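Local coordinates for protein xylulose kinase (Escherichia coli, PDB 2ITM) that catalyses the ATP-dependent phosphorylation of D-xylulose to D-xylulose 5-phosphate as a homodimeric member of the FGGY kinase family, at residues P92-L95 / W96-R100; C192-R196 / D197-A201; S41-D44 / P45-W49; V290-A294 / A295-D299; T106-E109 / A110-Q114. One frame throughout, in Å; residues are numbered along the deposited sequence.

Contact 1 (P92-L95 / W96-R100); sequences PAIL and WNDGR. With XUL (D-xylulose), chain C.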
loop_
_atom_site.group_PDB
_atom_site.type_symbol
_atom_site.label_atom_id
_atom_site.label_comp_id
_atom_site.label_asym_id
_atom_site.label_seq_id
_atom_site.Cartn_x
_atom_site.Cartn_y
_atom_site.Cartn_z
ATOM N N PRO A 92 -15.405 18.068 32.756
ATOM C CA PRO A 92 -15.161 16.660 32.464
ATOM C C PRO A 92 -13.669 16.327 32.497
ATOM O O PRO A 92 -12.845 17.175 32.211
ATOM C CB PRO A 92 -15.729 16.485 31.030
ATOM C CG PRO A 92 -16.731 17.536 30.910
ATOM C CD PRO A 92 -16.181 18.691 31.678
ATOM N N ALA A 93 -13.353 15.100 32.883
ATOM C CA ALA A 93 -11.976 14.656 32.940
ATOM C C ALA A 93 -11.321 14.631 31.568
ATOM O O ALA A 93 -11.853 14.086 30.628
ATOM C CB ALA A 93 -11.868 13.313 33.622
ATOM N N ILE A 94 -10.154 15.248 31.475
ATOM C CA ILE A 94 -9.359 15.229 30.267
ATOM C C ILE A 94 -8.369 14.072 30.275
ATOM O O ILE A 94 -7.415 14.089 31.031
ATOM C CB ILE A 94 -8.599 16.547 30.132
ATOM C CG1 ILE A 94 -9.552 17.730 30.158
ATOM C CG2 ILE A 94 -7.734 16.550 28.897
ATOM C CD1 ILE A 94 -8.860 19.004 30.241
ATOM N N LEU A 95 -8.600 13.083 29.422
ATOM C CA LEU A 95 -7.927 11.803 29.537
ATOM C C LEU A 95 -6.511 11.729 28.956
ATOM O O LEU A 95 -6.041 12.648 28.308
ATOM C CB LEU A 95 -8.784 10.686 28.965
ATOM C CG LEU A 95 -10.251 10.650 29.351
ATOM C CD1 LEU A 95 -10.868 9.403 28.783
ATOM C CD2 LEU A 95 -10.387 10.720 30.851
ATOM N N TRP A 96 -5.854 10.604 29.193
ATOM C CA TRP A 96 -4.508 10.351 28.713
ATOM C C TRP A 96 -4.418 10.420 27.199
ATOM O O TRP A 96 -3.411 10.836 26.665
ATOM C CB TRP A 96 -4.029 8.978 29.190
ATOM C CG TRP A 96 -4.841 7.886 28.637
ATOM C CD1 TRP A 96 -6.009 7.442 29.110
ATOM C CD2 TRP A 96 -4.571 7.133 27.461
ATOM N NE1 TRP A 96 -6.496 6.435 28.321
ATOM C CE2 TRP A 96 -5.624 6.231 27.294
ATOM C CE3 TRP A 96 -3.536 7.128 26.524
ATOM C CZ2 TRP A 96 -5.676 5.335 26.244
ATOM C CZ3 TRP A 96 -3.586 6.244 25.491
ATOM C CH2 TRP A 96 -4.644 5.353 25.358
ATOM N N ASN A 97 -5.474 10.005 26.514
ATOM C CA ASN A 97 -5.499 10.011 25.060
ATOM C C ASN A 97 -6.106 11.266 24.430
ATOM O O ASN A 97 -6.390 11.308 23.242
ATOM C CB ASN A 97 -6.166 8.750 24.526
ATOM C CG ASN A 97 -7.567 8.548 25.061
ATOM O OD1 ASN A 97 -8.293 7.696 24.591
ATOM N ND2 ASN A 97 -7.936 9.315 26.048
ATOM N N ASP A 98 -6.286 12.291 25.251
ATOM C CA ASP A 98 -6.594 13.633 24.787
ATOM C C ASP A 98 -5.344 14.308 24.229
ATOM O O ASP A 98 -4.280 14.248 24.818
ATOM C CB ASP A 98 -7.160 14.443 25.951
ATOM C CG ASP A 98 -7.882 15.701 25.515
ATOM O OD1 ASP A 98 -7.225 16.732 25.327
ATOM O OD2 ASP A 98 -9.112 15.755 25.373
ATOM N N GLY A 99 -5.495 14.966 23.088
ATOM C CA GLY A 99 -4.389 15.640 22.439
ATOM C C GLY A 99 -4.563 17.107 22.186
ATOM O O GLY A 99 -4.005 17.640 21.242
ATOM N N ARG A 100 -5.321 17.776 23.038
ATOM C CA ARG A 100 -5.643 19.173 22.838
ATOM C C ARG A 100 -4.551 20.146 23.240
ATOM O O ARG A 100 -4.592 21.295 22.845
ATOM C CB ARG A 100 -6.935 19.541 23.553
ATOM C CG ARG A 100 -6.751 19.991 24.980
ATOM C CD ARG A 100 -8.041 20.300 25.693
ATOM N NE ARG A 100 -8.900 19.132 25.805
ATOM C CZ ARG A 100 -10.091 19.136 26.375
ATOM N NH1 ARG A 100 -10.578 20.245 26.895
ATOM N NH2 ARG A 100 -10.800 18.019 26.432
HETATM C C1 XUL C . 1.137 6.276 29.317
HETATM C C2 XUL C . 0.499 4.900 29.226
HETATM C C3 XUL C . -0.562 4.544 30.205
HETATM C C4 XUL C . -1.827 4.416 29.398
HETATM C C5 XUL C . -3.079 4.463 30.248
HETATM O O1 XUL C . 2.180 6.287 30.257
HETATM O O2 XUL C . 0.463 4.246 27.977
HETATM O O3 XUL C . -0.711 5.658 31.037
HETATM O O4 XUL C . -1.800 5.510 28.524
HETATM O O5 XUL C . -2.716 4.669 31.576
#

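Contact 2 (C192-R196 / D197-A201); sequences CDLSR and DQMPA. With SO4 (sulfate ion), chain D.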
loop_
_atom_site.group_PDB
_atom_site.type_symbol
_atom_site.label_atom_id
_atom_site.label_comp_id
_atom_site.label_asym_id
_atom_site.label_seq_id
_atom_site.Cartn_x
_atom_site.Cartn_y
_atom_site.Cartn_z
ATOM N N CYS A 192 2.859 26.006 36.559
ATOM C CA CYS A 192 1.491 25.826 36.141
ATOM C C CYS A 192 0.553 26.660 37.004
ATOM O O CYS A 192 -0.652 26.563 36.879
ATOM C CB CYS A 192 1.108 24.349 36.215
ATOM S SG CYS A 192 2.133 23.223 35.256
ATOM N N ASP A 193 1.127 27.478 37.872
ATOM C CA ASP A 193 0.349 28.252 38.826
ATOM C C ASP A 193 -0.492 27.363 39.725
ATOM O O ASP A 193 -1.687 27.565 39.888
ATOM C CB ASP A 193 -0.546 29.233 38.098
ATOM C CG ASP A 193 -0.525 30.599 38.714
ATOM O OD1 ASP A 193 -0.758 30.710 39.928
ATOM O OD2 ASP A 193 -0.266 31.624 38.058
ATOM N N LEU A 194 0.152 26.367 40.297
ATOM C CA LEU A 194 -0.502 25.497 41.235
ATOM C C LEU A 194 0.374 25.422 42.454
ATOM O O LEU A 194 1.495 25.892 42.441
ATOM C CB LEU A 194 -0.706 24.124 40.621
ATOM C CG LEU A 194 -1.647 24.121 39.423
ATOM C CD1 LEU A 194 -1.702 22.786 38.736
ATOM C CD2 LEU A 194 -3.020 24.585 39.809
ATOM N N SER A 195 -0.157 24.847 43.515
ATOM C CA SER A 195 0.623 24.600 44.688
ATOM C C SER A 195 0.320 23.213 45.233
ATOM O O SER A 195 -0.625 22.568 44.817
ATOM C CB SER A 195 0.350 25.637 45.754
ATOM O OG SER A 195 -0.926 25.454 46.315
ATOM N N ARG A 196 1.145 22.781 46.178
ATOM C CA ARG A 196 1.009 21.484 46.824
ATOM C C ARG A 196 -0.361 21.307 47.455
ATOM O O ARG A 196 -0.855 20.201 47.572
ATOM C CB ARG A 196 2.102 21.313 47.879
ATOM C CG ARG A 196 3.484 21.670 47.401
ATOM C CD ARG A 196 4.571 21.526 48.441
ATOM N NE ARG A 196 4.699 20.155 48.899
ATOM C CZ ARG A 196 5.655 19.330 48.523
ATOM N NH1 ARG A 196 6.591 19.728 47.682
ATOM N NH2 ARG A 196 5.682 18.105 48.997
ATOM N N ASP A 197 -0.960 22.421 47.853
ATOM C CA ASP A 197 -2.287 22.439 48.441
ATOM C C ASP A 197 -3.343 21.958 47.460
ATOM O O ASP A 197 -4.421 21.544 47.856
ATOM C CB ASP A 197 -2.635 23.858 48.902
ATOM C CG ASP A 197 -1.521 24.503 49.707
ATOM O OD1 ASP A 197 -1.461 24.271 50.928
ATOM O OD2 ASP A 197 -0.665 25.256 49.208
ATOM N N GLN A 198 -3.025 22.028 46.177
ATOM C CA GLN A 198 -3.942 21.554 45.156
ATOM C C GLN A 198 -3.678 20.117 44.716
ATOM O O GLN A 198 -4.372 19.600 43.870
ATOM C CB GLN A 198 -3.968 22.505 43.960
ATOM C CG GLN A 198 -4.761 23.757 44.193
ATOM C CD GLN A 198 -4.229 24.919 43.424
ATOM O OE1 GLN A 198 -3.042 25.194 43.452
ATOM N NE2 GLN A 198 -5.104 25.610 42.730
ATOM N N MET A 199 -2.678 19.487 45.314
ATOM C CA MET A 199 -2.379 18.078 45.087
ATOM C C MET A 199 -2.844 17.181 46.236
ATOM O O MET A 199 -2.881 17.609 47.376
ATOM C CB MET A 199 -0.883 17.873 44.903
ATOM C CG MET A 199 -0.225 18.744 43.869
ATOM S SD MET A 199 -0.547 18.224 42.191
ATOM C CE MET A 199 -1.700 19.469 41.723
ATOM N N PRO A 200 -3.155 15.928 45.924
ATOM C CA PRO A 200 -3.335 14.901 46.943
ATOM C C PRO A 200 -2.053 14.621 47.711
ATOM O O PRO A 200 -0.976 14.920 47.241
ATOM C CB PRO A 200 -3.733 13.676 46.118
ATOM C CG PRO A 200 -3.064 13.864 44.854
ATOM C CD PRO A 200 -3.103 15.331 44.584
ATOM N N ALA A 201 -2.199 14.045 48.891
ATOM C CA ALA A 201 -1.101 13.406 49.599
ATOM C C ALA A 201 -0.522 12.204 48.860
ATOM O O ALA A 201 -1.235 11.456 48.230
ATOM C CB ALA A 201 -1.544 13.022 50.988
HETATM S S SO4 D . 3.610 17.901 52.137
HETATM O O1 SO4 D . 3.995 16.585 52.626
HETATM O O2 SO4 D . 3.491 17.873 50.683
HETATM O O3 SO4 D . 2.334 18.278 52.729
HETATM O O4 SO4 D . 4.637 18.858 52.536
HETATM O O HOH W 1 -3.892 27.986 41.325
#

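Contact 3 (S41-D44 / P45-W49); sequences SEQD and PEQWW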
loop_
_atom_site.group_PDB
_atom_site.type_symbol
_atom_site.label_atom_id
_atom_site.label_comp_id
_atom_site.label_asym_id
_atom_site.label_seq_id
_atom_site.Cartn_x
_atom_site.Cartn_y
_atom_site.Cartn_z
ATOM N N SER A 41 -10.720 13.994 24.355
ATOM C CA SER A 41 -11.077 12.715 24.922
ATOM C C SER A 41 -11.407 12.913 26.388
ATOM O O SER A 41 -10.536 13.229 27.183
ATOM C CB SER A 41 -9.933 11.718 24.751
ATOM O OG SER A 41 -10.364 10.397 24.972
ATOM N N GLU A 42 -12.686 12.753 26.722
ATOM C CA GLU A 42 -13.154 13.130 28.033
ATOM C C GLU A 42 -14.094 12.067 28.608
ATOM O O GLU A 42 -14.744 11.334 27.887
ATOM C CB GLU A 42 -13.899 14.464 27.968
ATOM C CG GLU A 42 -13.000 15.662 27.701
ATOM C CD GLU A 42 -13.784 16.948 27.631
ATOM O OE1 GLU A 42 -15.014 16.865 27.430
ATOM O OE2 GLU A 42 -13.177 17.987 27.784
ATOM N N GLN A 43 -14.153 12.017 29.929
ATOM C CA GLN A 43 -15.168 11.255 30.627
ATOM C C GLN A 43 -15.713 12.019 31.820
ATOM O O GLN A 43 -15.041 12.855 32.401
ATOM C CB GLN A 43 -14.627 9.895 31.061
ATOM C CG GLN A 43 -14.530 8.887 29.946
ATOM C CD GLN A 43 -13.740 7.655 30.320
ATOM O OE1 GLN A 43 -13.908 6.612 29.722
ATOM N NE2 GLN A 43 -12.869 7.784 31.294
ATOM N N ASP A 44 -16.950 11.718 32.170
ATOM C CA ASP A 44 -17.586 12.290 33.358
ATOM C C ASP A 44 -17.270 11.437 34.586
ATOM O O ASP A 44 -17.619 10.272 34.656
ATOM C CB ASP A 44 -19.090 12.414 33.119
ATOM C CG ASP A 44 -19.885 12.602 34.391
ATOM O OD1 ASP A 44 -21.107 12.390 34.344
ATOM O OD2 ASP A 44 -19.400 12.964 35.471
ATOM N N PRO A 45 -16.592 12.038 35.550
ATOM C CA PRO A 45 -16.054 11.275 36.668
ATOM C C PRO A 45 -17.175 10.581 37.417
ATOM O O PRO A 45 -16.959 9.561 38.048
ATOM C CB PRO A 45 -15.379 12.346 37.530
ATOM C CG PRO A 45 -15.057 13.423 36.619
ATOM C CD PRO A 45 -16.142 13.436 35.579
ATOM N N GLU A 46 -18.380 11.113 37.311
ATOM C CA GLU A 46 -19.533 10.440 37.864
ATOM C C GLU A 46 -19.807 9.078 37.227
ATOM O O GLU A 46 -20.216 8.154 37.901
ATOM C CB GLU A 46 -20.770 11.331 37.825
ATOM C CG GLU A 46 -21.994 10.730 38.482
ATOM C CD GLU A 46 -21.858 10.596 39.981
ATOM O OE1 GLU A 46 -21.227 11.458 40.605
ATOM O OE2 GLU A 46 -22.392 9.626 40.530
ATOM N N GLN A 47 -19.567 8.963 35.932
ATOM C CA GLN A 47 -19.661 7.687 35.260
ATOM C C GLN A 47 -18.663 6.654 35.778
ATOM O O GLN A 47 -18.957 5.471 35.768
ATOM C CB GLN A 47 -19.543 7.842 33.746
ATOM C CG GLN A 47 -19.940 6.584 32.957
ATOM C CD GLN A 47 -19.398 6.547 31.506
ATOM O OE1 GLN A 47 -18.541 7.351 31.141
ATOM N NE2 GLN A 47 -19.903 5.615 30.702
ATOM N N TRP A 48 -17.493 7.100 36.226
ATOM C CA TRP A 48 -16.540 6.210 36.883
ATOM C C TRP A 48 -17.158 5.601 38.128
ATOM O O TRP A 48 -17.034 4.419 38.382
ATOM C CB TRP A 48 -15.256 6.938 37.262
ATOM C CG TRP A 48 -14.489 7.504 36.123
ATOM C CD1 TRP A 48 -14.521 7.102 34.833
ATOM C CD2 TRP A 48 -13.547 8.592 36.187
ATOM N NE1 TRP A 48 -13.661 7.858 34.060
ATOM C CE2 TRP A 48 -13.047 8.788 34.888
ATOM C CE3 TRP A 48 -13.077 9.415 37.210
ATOM C CZ2 TRP A 48 -12.126 9.773 34.575
ATOM C CZ3 TRP A 48 -12.172 10.385 36.914
ATOM C CH2 TRP A 48 -11.702 10.564 35.618
ATOM N N TRP A 49 -17.832 6.428 38.909
ATOM C CA TRP A 49 -18.353 5.956 40.163
ATOM C C TRP A 49 -19.507 5.007 39.927
ATOM O O TRP A 49 -19.522 3.915 40.463
ATOM C CB TRP A 49 -18.787 7.095 41.066
ATOM C CG TRP A 49 -19.603 6.607 42.205
ATOM C CD1 TRP A 49 -20.945 6.694 42.341
ATOM C CD2 TRP A 49 -19.134 5.919 43.359
ATOM N NE1 TRP A 49 -21.344 6.121 43.516
ATOM C CE2 TRP A 49 -20.245 5.633 44.160
ATOM C CE3 TRP A 49 -17.879 5.510 43.801
ATOM C CZ2 TRP A 49 -20.140 4.970 45.361
ATOM C CZ3 TRP A 49 -17.781 4.878 44.975
ATOM C CH2 TRP A 49 -18.899 4.616 45.751
#

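Contact 4 (V290-A294 / A295-D299); sequences VMLSA and ASCLD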
loop_
_atom_site.group_PDB
_atom_site.type_symbol
_atom_site.label_atom_id
_atom_site.label_comp_id
_atom_site.label_asym_id
_atom_site.label_seq_id
_atom_site.Cartn_x
_atom_site.Cartn_y
_atom_site.Cartn_z
ATOM N N VAL A 290 5.456 2.535 24.993
ATOM C CA VAL A 290 4.382 1.993 24.199
ATOM C C VAL A 290 4.959 1.149 23.076
ATOM O O VAL A 290 5.925 1.524 22.440
ATOM C CB VAL A 290 3.435 3.060 23.670
ATOM C CG1 VAL A 290 2.326 2.438 22.885
ATOM C CG2 VAL A 290 2.860 3.842 24.800
ATOM N N MET A 291 4.368 -0.011 22.868
ATOM C CA MET A 291 4.785 -0.895 21.807
ATOM C C MET A 291 3.611 -1.217 20.926
ATOM O O MET A 291 2.478 -0.976 21.293
ATOM C CB MET A 291 5.369 -2.166 22.389
ATOM C CG MET A 291 6.575 -1.920 23.275
ATOM S SD MET A 291 8.006 -1.346 22.390
ATOM C CE MET A 291 8.945 -2.818 22.331
ATOM N N LEU A 292 3.889 -1.768 19.754
ATOM C CA LEU A 292 2.862 -2.363 18.915
ATOM C C LEU A 292 2.079 -3.394 19.719
ATOM O O LEU A 292 2.614 -4.047 20.598
ATOM C CB LEU A 292 3.441 -2.967 17.632
ATOM C CG LEU A 292 4.002 -2.018 16.584
ATOM C CD1 LEU A 292 5.087 -2.683 15.808
ATOM C CD2 LEU A 292 2.944 -1.477 15.661
ATOM N N SER A 293 0.802 -3.516 19.393
ATOM C CA SER A 293 -0.008 -4.620 19.861
ATOM C C SER A 293 0.212 -5.811 18.946
ATOM O O SER A 293 -0.484 -5.977 17.970
ATOM C CB SER A 293 -1.486 -4.242 19.870
ATOM O OG SER A 293 -1.686 -3.007 20.514
ATOM N N ALA A 294 1.195 -6.634 19.283
ATOM C CA ALA A 294 1.548 -7.796 18.481
ATOM C C ALA A 294 0.325 -8.671 18.321
ATOM O O ALA A 294 0.186 -9.401 17.348
ATOM C CB ALA A 294 2.623 -8.555 19.153
ATOM N N ALA A 295 -0.564 -8.591 19.302
ATOM C CA ALA A 295 -1.841 -9.276 19.269
ATOM C C ALA A 295 -2.714 -8.713 18.155
ATOM O O ALA A 295 -3.155 -9.432 17.273
ATOM C CB ALA A 295 -2.539 -9.171 20.598
ATOM N N SER A 296 -2.969 -7.418 18.238
ATOM C CA SER A 296 -3.840 -6.779 17.277
ATOM C C SER A 296 -3.181 -6.674 15.908
ATOM O O SER A 296 -3.812 -6.224 14.953
ATOM C CB SER A 296 -4.289 -5.409 17.799
ATOM O OG SER A 296 -4.541 -4.537 16.711
ATOM N N CYS A 297 -1.935 -7.113 15.805
ATOM C CA CYS A 297 -1.261 -7.176 14.514
ATOM C C CYS A 297 -1.408 -8.559 13.885
ATOM O O CYS A 297 -1.912 -8.692 12.780
ATOM C CB CYS A 297 0.210 -6.794 14.654
ATOM S SG CYS A 297 0.532 -5.018 14.693
ATOM N N LEU A 298 -0.996 -9.580 14.629
ATOM C CA LEU A 298 -1.160 -10.972 14.239
ATOM C C LEU A 298 -2.573 -11.307 13.784
ATOM O O LEU A 298 -2.766 -11.974 12.782
ATOM C CB LEU A 298 -0.778 -11.892 15.387
ATOM C CG LEU A 298 0.692 -12.015 15.745
ATOM C CD1 LEU A 298 0.940 -13.307 16.495
ATOM C CD2 LEU A 298 1.573 -11.914 14.516
ATOM N N ASP A 299 -3.553 -10.851 14.538
ATOM C CA ASP A 299 -4.932 -11.026 14.135
ATOM C C ASP A 299 -5.183 -10.414 12.771
ATOM O O ASP A 299 -6.009 -10.892 12.007
ATOM C CB ASP A 299 -5.873 -10.433 15.173
ATOM C CG ASP A 299 -5.973 -11.281 16.410
ATOM O OD1 ASP A 299 -6.203 -10.719 17.487
ATOM O OD2 ASP A 299 -5.831 -12.515 16.411
#

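Contact 5 (T106-E109 / A110-Q114); sequences TLLE and ARVPQ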
loop_
_atom_site.group_PDB
_atom_site.type_symbol
_atom_site.label_atom_id
_atom_site.label_comp_id
_atom_site.label_asym_id
_atom_site.label_seq_id
_atom_site.Cartn_x
_atom_site.Cartn_y
_atom_site.Cartn_z
ATOM N N THR A 106 4.937 22.464 24.803
ATOM C CA THR A 106 6.117 23.202 24.386
ATOM C C THR A 106 6.359 24.354 25.307
ATOM O O THR A 106 7.441 24.601 25.719
ATOM C CB THR A 106 5.964 23.726 22.972
ATOM O OG1 THR A 106 5.624 22.676 22.086
ATOM C CG2 THR A 106 7.238 24.178 22.457
ATOM N N LEU A 107 5.299 25.061 25.628
ATOM C CA LEU A 107 5.409 26.190 26.523
ATOM C C LEU A 107 6.010 25.799 27.861
ATOM O O LEU A 107 6.847 26.446 28.378
ATOM C CB LEU A 107 4.059 26.796 26.746
ATOM C CG LEU A 107 3.936 28.279 26.582
ATOM C CD1 LEU A 107 2.675 28.715 27.214
ATOM C CD2 LEU A 107 5.131 28.977 27.153
ATOM N N LEU A 108 5.530 24.711 28.396
ATOM C CA LEU A 108 5.987 24.237 29.661
ATOM C C LEU A 108 7.442 23.888 29.670
ATOM O O LEU A 108 8.114 24.165 30.577
ATOM C CB LEU A 108 5.143 23.078 30.116
ATOM C CG LEU A 108 4.571 23.106 31.507
ATOM C CD1 LEU A 108 4.456 21.746 32.105
ATOM C CD2 LEU A 108 5.314 24.015 32.395
ATOM N N GLU A 109 7.911 23.272 28.625
ATOM C CA GLU A 109 9.301 22.884 28.524
ATOM C C GLU A 109 10.212 24.071 28.336
ATOM O O GLU A 109 11.346 24.044 28.726
ATOM C CB GLU A 109 9.513 21.819 27.471
ATOM C CG GLU A 109 9.277 20.433 28.003
ATOM C CD GLU A 109 9.450 19.308 27.002
ATOM O OE1 GLU A 109 9.447 18.172 27.415
ATOM O OE2 GLU A 109 9.565 19.555 25.806
ATOM N N ALA A 110 9.680 25.129 27.757
ATOM C CA ALA A 110 10.413 26.347 27.587
ATOM C C ALA A 110 10.489 27.040 28.933
ATOM O O ALA A 110 11.511 27.530 29.326
ATOM C CB ALA A 110 9.751 27.208 26.607
ATOM N N ARG A 111 9.368 27.060 29.628
ATOM C CA ARG A 111 9.281 27.668 30.945
ATOM C C ARG A 111 10.173 26.960 31.933
ATOM O O ARG A 111 10.832 27.587 32.670
ATOM C CB ARG A 111 7.872 27.580 31.479
ATOM C CG ARG A 111 7.018 28.736 31.295
ATOM C CD ARG A 111 5.630 28.488 31.835
ATOM N NE ARG A 111 4.599 29.155 31.076
ATOM C CZ ARG A 111 3.426 29.474 31.542
ATOM N NH1 ARG A 111 3.109 29.169 32.771
ATOM N NH2 ARG A 111 2.567 30.104 30.784
ATOM N N VAL A 112 10.180 25.654 31.952
ATOM C CA VAL A 112 11.006 24.931 32.891
ATOM C C VAL A 112 12.075 24.122 32.214
ATOM O O VAL A 112 11.933 22.970 31.979
ATOM C CB VAL A 112 10.191 24.069 33.836
ATOM C CG1 VAL A 112 10.998 23.620 34.944
ATOM C CG2 VAL A 112 9.054 24.812 34.345
ATOM N N PRO A 113 13.162 24.804 31.908
ATOM C CA PRO A 113 14.323 24.268 31.222
ATOM C C PRO A 113 14.790 22.934 31.755
ATOM O O PRO A 113 15.272 22.089 31.025
ATOM C CB PRO A 113 15.365 25.318 31.541
ATOM C CG PRO A 113 14.711 26.267 32.364
ATOM C CD PRO A 113 13.603 25.622 33.039
ATOM N N GLN A 114 14.634 22.764 33.043
ATOM C CA GLN A 114 15.020 21.532 33.658
ATOM C C GLN A 114 13.891 20.531 33.824
ATOM O O GLN A 114 14.015 19.564 34.522
ATOM C CB GLN A 114 15.673 21.824 34.962
ATOM C CG GLN A 114 17.122 22.105 34.787
ATOM C CD GLN A 114 17.845 21.985 36.069
ATOM O OE1 GLN A 114 17.447 22.556 37.055
ATOM N NE2 GLN A 114 18.897 21.219 36.071
#

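Contact 1 (P92-L95 / W96-R100)
L95 and D98 close a type I beta turn that leads the chain off the short strand 93-94: D98 N donates to L95 O at 3.1 Å, coming from above the carbonyl plane, and W96 and N97 form the corners. With CG between the backbone N and the carbonyl carbon (chi1 64°), W96 turns a face to the sugar pocket. O4 of the bound D-xylulose sits over one face of the indole, near its rim, 3.1 Å from W96 CE3, while CB of N97 lies against the opposite face. W96 NE1 is bonded to T9 OG1, which fixes the ring's rotation, and the sugar is hydrogen-bonded by M77, H78 and D233. One shell further out, I94 packs against both charged residues of the loop. Its CG2 stands 3.5 Å from D98 CG, and CG1 and CD1 lie over the R100 guanidinium, the two side chains crossing at about a right angle. R100 in turn grips the D98 carboxylate side-on, NE to OD1 and NH2 to OD2 at 3.0 Å each, a salt bridge that sets the rotation of both flat groups. Each charge also has a second partner next door, since E42 takes R100 NH2 and S41 N donates to D98 OD2. D98 OD1 completes an Asx turn by accepting R100 N at 3.2 Å as well; R100 NE and R100 N come to this oxygen from opposite faces of the carboxylate plane.

Contact 2 (C192-R196 / D197-A201)
Off the plane of the Q198 amide stands L194 CD2, 3.7 Å from both Q198 OE1 and Q198 NE2; the two side chains cross at about a right angle. At the edges of that amide the two ends do separate work. OE1 takes S195 N at 2.9 Å, almost in line with the C=O bond, and NE2 serves I146 O as well as a water that donates to D193 O. A modest bend at chi2 (149°) lets the amide meet the backbone of its own loop. A second flat group, the D197 carboxylate, receives S195 OG at 2.9 Å on the anti lone pair of OD2. The third, the R196 guanidinium, meets O2 of a sulfate at its edge and in its plane, from R196 NH2 at 2.8 Å and from NE; NH2 also bridges to D183. The backbone here makes a 3-10 turn, with Q198 N on S195 O at 2.8 Å and M199 N on R196 O at 3.0 Å, following the Schellman motif in which D193 ends helix 186-190. With an alanine here instead of Q198, S195 N is likely to be left without its acceptor and the water without one of its anchors. The sulfate probably comes from the crystallisation liquor, so its bonds show that the R196 guanidinium can hold an anion while paired with D183, and do not by themselves point to a function.

Contact 3 (S41-D44 / P45-W49)
D44 is the N-cap of helix 45-62, at a strand-to-helix junction reached directly from the short strand 42-43. Among the polar contacts is the capping bond: E46 N donates to D44 OD2 at 2.8 Å, from well above the carboxylate plane. D44 CG lies anti to the backbone N (chi1 163°), which brings the carboxylate forward over the first turn. A weak bond from Q47 N to D44 O adds to it. The electrostatics are mixed, for D44 and E46 lie side by side, yet E46 bends away at chi2 to form a salt bridge with R159, and the helix N-terminus would probably ease the nearby like charges. Packing falls to W48. P45 CA lies 3.5 Å above one face of its indole, offset toward the rim, and T81, P152 and Y155 also touch this side chain. A leucine in its place would probably leave a gap beside P45 and deprive the Q43 amide of the ring edge it abuts. That last meeting is edge-on: the amide and indole planes stand 76° apart, with Q43 CD in the plane of the ring, 3.7 Å from W48 NE1.

Contact 4 (V290-A294 / A295-D299)
A294, S293 and C297 carry this contact, where the chain leaves strand 285-291 and enters the first turn of helix 294-304. A294 gives mainly its backbone: A294 O takes L298 N at 3.0 Å in a nearly straight bond (167°), and L298 brings CG to 3.1 Å from A294 O, with CB close by, shielding the oxygen with carbon. S293 holds the N-cap position but makes no capping bond through its side chain. With OG anti to the carbonyl carbon (chi1 -49°), its hydroxyl is bonded instead to T255 O, so the cap residue fastens the junction to a neighbouring loop. Its CB rests 3.7 Å from S296 CB, and its carbonyl oxygen is met by C297 N at 2.8 Å, a bond that is bent and weak. C297 turns SG back over the turn, 3.6 Å from S293 O and 4.4 Å from CD2 of L292, a loose apolar touch. The junction is enclosed by several elements: L292 packs on helix 358-381 and strand 328-333, A294 and L298 lean on W402 of helix 400-410, L298 also reaches helix 358-381, and C297 packs against H354 of the second subunit, so the turn lies where the C-terminal domain's helices and strands meet the dimer partner.

Contact 5 (T106-E109 / A110-Q114)
T106 to R111 are the last residues of helix 102-111, and their i to i+4 bonds run on to V112 N: A110 N to T106 O at 3.1 Å, R111 N to L107 O at 2.9 Å and V112 N to L108 O at 2.9 Å. The latter two are straight (161° each), and in all three the donor is tilted only modestly from the carbonyl plane. V112 then leaves helical geometry, and P113 has no N-H to offer E109 O. Side chains follow the same spacing. L107 and R111 cross obliquely, L107 CD1 coming 3.8 Å from R111 NH2 and CD2 lying near NE, while R111 NH1 has a weak bond to A191 O. On the inner side V112 CG2, beside its backbone N and anti to the carbonyl carbon, meets L108 CD2 at 4.3 Å, and both residues pack against M188 of helix 186-190. E109 OE1 is bonded to M123 N and OE2 forms a salt bridge with R116. The arrangement is that of an alpha-helical C-terminus: the last carbonyls run out of main-chain N-H donors, the chain unwinds at V112 and P113, and Q114 becomes the N-cap position of helix 115-119.

How the contacts relate
All five contacts are local, yet their chemistry follows their place. Contact 4, in the C-terminal domain and bordering the second subunit, is the buried one and rests on backbone bonds and small side chains. The others lie in the N-terminal domain and are only partly buried. Contacts 1 and 3 hold paired strands, 93-94 and 42-43, of one two-stranded sheet and are joined by a salt bridge of R100 with E42; W96 of contact 1 meets the sugar with its ring face. Farther from the chain centre, contact 2 rests on exposed polar groups, contact 5 on helix backbone bonds and leucine packing; they touch where C192 packs on L108. Contacts 3 and 4 both start helices, whereas contact 5 finishes one.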